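Local coordinates for protein octaprenyl Pyrophosphate Synthase (Helicobacter pylori, PDB 3TC1) that probably condenses isopentenyl pyrophosphate units onto an allylic pyrophosphate to build the long octaprenyl pyrophosphate chain, with magnesium as cofactor, at residues B[14-19]-B[63-68]. Residues are numbered along the deposited sequence; the frame is centred on the assembly and turned at random.
Sequences ASWIKE and CTIVEM
The indole of W16, leaving helix 3-18 near its C-terminal end, spans most of the gap to helix 53-80, whose segment axis passes 11.7 Å from that of 14-18 at a steep crossing angle of -73°. Its CG stands anti to the carbonyl carbon (chi1 -74°), which carries the six-membered ring tip to tip against T64, while I65 and M68 cross it obliquely at the edge. T64 meets it with a methyl: CG2, anti to the backbone N, lies over one face, 3.6 Å from the six-membered ring centroid and 22° off its normal, a CH-pi contact. The T64 hydroxyl is turned back to its own helix, where OG1 hydrogen-bonds to L60 O. M68 supplies a Met-aromatic contact at the ring's edge. Its chain is extended through chi2 and bends at chi3, placing SD 3.4 Å from W16 CE3. The fold is the all-helical one of polyprenyl synthetases, and here the N-terminal helix packs across the long helix 53-80 without any hydrogen bond between the two segments. At the far rim I65 CG1 sits in the plane of the indole, 3.8 Å from W16 CH2. I17 adds a looser touch, its CD1 4.4 Å from M68 CE. Helix 92-116 packs against the same cluster: F108 touches both I17 and M68, L116 touches I65, and K111 makes a cation-pi contact with W16 while salt-bridging E19.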
ATOM      1  N   ALA B  14     -11.407  -7.551 -12.773  1.00 20.81           N
ATOM      2  CA  ALA B  14     -11.584  -6.574 -13.843  1.00 21.92           C
ATOM      3  C   ALA B  14     -12.754  -5.640 -13.542  1.00 22.45           C
ATOM      4  O   ALA B  14     -12.693  -4.445 -13.819  1.00 23.24           O
ATOM      5  CB  ALA B  14     -11.812  -7.285 -15.174  1.00 20.94           C
ATOM      6  N   SER B  15     -13.825  -6.191 -12.985  1.00 21.70           N
ATOM      7  CA  SER B  15     -14.989  -5.388 -12.646  1.00 22.30           C
ATOM      8  C   SER B  15     -14.661  -4.399 -11.530  1.00 21.71           C
ATOM      9  O   SER B  15     -15.072  -3.239 -11.579  1.00 23.09           O
ATOM     10  CB  SER B  15     -16.146  -6.288 -12.208  1.00 32.10           C
ATOM     11  OG  SER B  15     -16.562  -7.122 -13.273  1.00 39.60           O
ATOM     12  N   TRP B  16     -13.924  -4.861 -10.525  1.00 18.14           N
ATOM     13  CA  TRP B  16     -13.550  -4.008  -9.404  1.00 18.36           C
ATOM     14  C   TRP B  16     -12.636  -2.867  -9.857  1.00 18.54           C
ATOM     15  O   TRP B  16     -12.715  -1.755  -9.330  1.00 16.85           O
ATOM     16  CB  TRP B  16     -12.874  -4.846  -8.307  1.00 19.95           C
ATOM     17  CG  TRP B  16     -13.841  -5.713  -7.525  1.00 16.50           C
ATOM     18  CD1 TRP B  16     -15.174  -5.890  -7.776  1.00 19.66           C
ATOM     19  CD2 TRP B  16     -13.545  -6.500  -6.364  1.00 17.20           C
ATOM     20  NE1 TRP B  16     -15.728  -6.736  -6.839  1.00 19.13           N
ATOM     21  CE2 TRP B  16     -14.751  -7.125  -5.962  1.00 19.20           C
ATOM     22  CE3 TRP B  16     -12.383  -6.735  -5.620  1.00 16.51           C
ATOM     23  CZ2 TRP B  16     -14.825  -7.973  -4.850  1.00 18.52           C
ATOM     24  CZ3 TRP B  16     -12.458  -7.581  -4.507  1.00 16.10           C
ATOM     25  CH2 TRP B  16     -13.672  -8.187  -4.138  1.00 16.75           C
ATOM     26  N   ILE B  17     -11.768  -3.136 -10.829  1.00 21.16           N
ATOM     27  CA  ILE B  17     -10.882  -2.093 -11.343  1.00 20.74           C
ATOM     28  C   ILE B  17     -11.728  -1.062 -12.087  1.00 19.74           C
ATOM     29  O   ILE B  17     -11.505   0.138 -11.960  1.00 21.02           O
ATOM     30  CB  ILE B  17      -9.804  -2.666 -12.304  1.00 20.79           C
ATOM     31  CG1 ILE B  17      -8.775  -3.463 -11.508  1.00 19.84           C
ATOM     32  CG2 ILE B  17      -9.103  -1.531 -13.062  1.00 21.49           C
ATOM     33  CD1 ILE B  17      -8.029  -2.644 -10.477  1.00 19.91           C
ATOM     34  N   LYS B  18     -12.704  -1.530 -12.859  1.00 19.71           N
ATOM     35  CA  LYS B  18     -13.576  -0.617 -13.593  1.00 21.76           C
ATOM     36  C   LYS B  18     -14.424   0.225 -12.638  1.00 20.64           C
ATOM     37  O   LYS B  18     -14.810   1.345 -12.970  1.00 21.80           O
ATOM     38  CB  LYS B  18     -14.495  -1.387 -14.546  1.00 30.26           C
ATOM     39  CG  LYS B  18     -13.816  -1.890 -15.812  1.00 34.47           C
ATOM     40  CD  LYS B  18     -14.824  -2.568 -16.730  1.00 38.64           C
ATOM     41  CE  LYS B  18     -14.203  -2.981 -18.060  1.00 41.22           C
ATOM     42  NZ  LYS B  18     -13.121  -3.991 -17.903  1.00 43.56           N
ATOM     43  N   GLU B  19     -14.719  -0.315 -11.460  1.00 18.65           N
ATOM     44  CA  GLU B  19     -15.510   0.412 -10.472  1.00 18.22           C
ATOM     45  C   GLU B  19     -14.752   1.617  -9.919  1.00 19.29           C
ATOM     46  O   GLU B  19     -15.353   2.524  -9.342  1.00 19.21           O
ATOM     47  CB  GLU B  19     -15.925  -0.516  -9.324  1.00 19.94           C
ATOM     48  CG  GLU B  19     -16.850  -1.644  -9.772  1.00 19.82           C
ATOM     49  CD  GLU B  19     -17.316  -2.550  -8.634  1.00 20.71           C
ATOM     50  OE1 GLU B  19     -16.724  -2.516  -7.533  1.00 18.58           O
ATOM     51  OE2 GLU B  19     -18.279  -3.312  -8.856  1.00 24.36           O
ATOM     52  N   CYS B  63     -11.748 -14.731  -2.733  1.00 18.10           N
ATOM     53  CA  CYS B  63     -10.617 -15.118  -3.573  1.00 17.01           C
ATOM     54  C   CYS B  63     -10.121 -13.898  -4.347  1.00 17.13           C
ATOM     55  O   CYS B  63      -8.925 -13.728  -4.565  1.00 15.53           O
ATOM     56  CB  CYS B  63     -11.028 -16.214  -4.560  1.00 18.05           C
ATOM     57  SG  CYS B  63     -11.340 -17.836  -3.817  1.00 20.62           S
ATOM     58  N   THR B  64     -11.053 -13.050  -4.760  1.00 15.41           N
ATOM     59  CA  THR B  64     -10.700 -11.852  -5.505  1.00 15.78           C
ATOM     60  C   THR B  64      -9.865 -10.929  -4.621  1.00 15.21           C
ATOM     61  O   THR B  64      -8.853 -10.386  -5.061  1.00 15.80           O
ATOM     62  CB  THR B  64     -11.965 -11.126  -5.998  1.00 17.66           C
ATOM     63  OG1 THR B  64     -12.727 -12.019  -6.820  1.00 18.89           O
ATOM     64  CG2 THR B  64     -11.594  -9.896  -6.819  1.00 18.65           C
ATOM     65  N   ILE B  65     -10.293 -10.764  -3.372  1.00 15.81           N
ATOM     66  CA  ILE B  65      -9.585  -9.939  -2.399  1.00 15.04           C
ATOM     67  C   ILE B  65      -8.164 -10.476  -2.209  1.00 16.39           C
ATOM     68  O   ILE B  65      -7.193  -9.718  -2.225  1.00 15.57           O
ATOM     69  CB  ILE B  65     -10.320  -9.953  -1.030  1.00 12.05           C
ATOM     70  CG1 ILE B  65     -11.623  -9.157  -1.135  1.00 10.93           C
ATOM     71  CG2 ILE B  65      -9.420  -9.393   0.071  1.00 11.61           C
ATOM     72  CD1 ILE B  65     -12.542  -9.331   0.071  1.00 13.08           C
ATOM     73  N   VAL B  66      -8.046 -11.788  -2.033  1.00 10.43           N
ATOM     74  CA  VAL B  66      -6.737 -12.400  -1.846  1.00 10.69           C
ATOM     75  C   VAL B  66      -5.812 -12.229  -3.058  1.00 10.95           C
ATOM     76  O   VAL B  66      -4.625 -11.943  -2.899  1.00 10.31           O
ATOM     77  CB  VAL B  66      -6.876 -13.901  -1.504  1.00 15.48           C
ATOM     78  CG1 VAL B  66      -5.525 -14.604  -1.618  1.00 14.46           C
ATOM     79  CG2 VAL B  66      -7.417 -14.053  -0.077  1.00 15.58           C
ATOM     80  N   GLU B  67      -6.342 -12.401  -4.263  1.00 13.23           N
ATOM     81  CA  GLU B  67      -5.514 -12.251  -5.460  1.00 15.06           C
ATOM     82  C   GLU B  67      -5.086 -10.791  -5.667  1.00 16.32           C
ATOM     83  O   GLU B  67      -3.986 -10.521  -6.152  1.00 15.64           O
ATOM     84  CB  GLU B  67      -6.263 -12.748  -6.704  1.00 15.76           C
ATOM     85  CG  GLU B  67      -6.599 -14.251  -6.713  1.00 18.83           C
ATOM     86  CD  GLU B  67      -5.370 -15.160  -6.597  1.00 21.46           C
ATOM     87  OE1 GLU B  67      -4.229 -14.674  -6.738  1.00 22.04           O
ATOM     88  OE2 GLU B  67      -5.551 -16.378  -6.372  1.00 23.24           O
ATOM     89  N   MET B  68      -5.951  -9.848  -5.300  1.00 14.84           N
ATOM     90  CA  MET B  68      -5.607  -8.438  -5.462  1.00 17.65           C
ATOM     91  C   MET B  68      -4.524  -8.029  -4.478  1.00 16.82           C
ATOM     92  O   MET B  68      -3.655  -7.216  -4.799  1.00 18.33           O
ATOM     93  CB  MET B  68      -6.854  -7.562  -5.317  1.00 18.45           C
ATOM     94  CG  MET B  68      -7.748  -7.676  -6.537  1.00 21.11           C
ATOM     95  SD  MET B  68      -9.156  -6.585  -6.542  1.00 23.38           S
ATOM     96  CE  MET B  68      -8.370  -5.007  -6.836  1.00 23.58           C
TER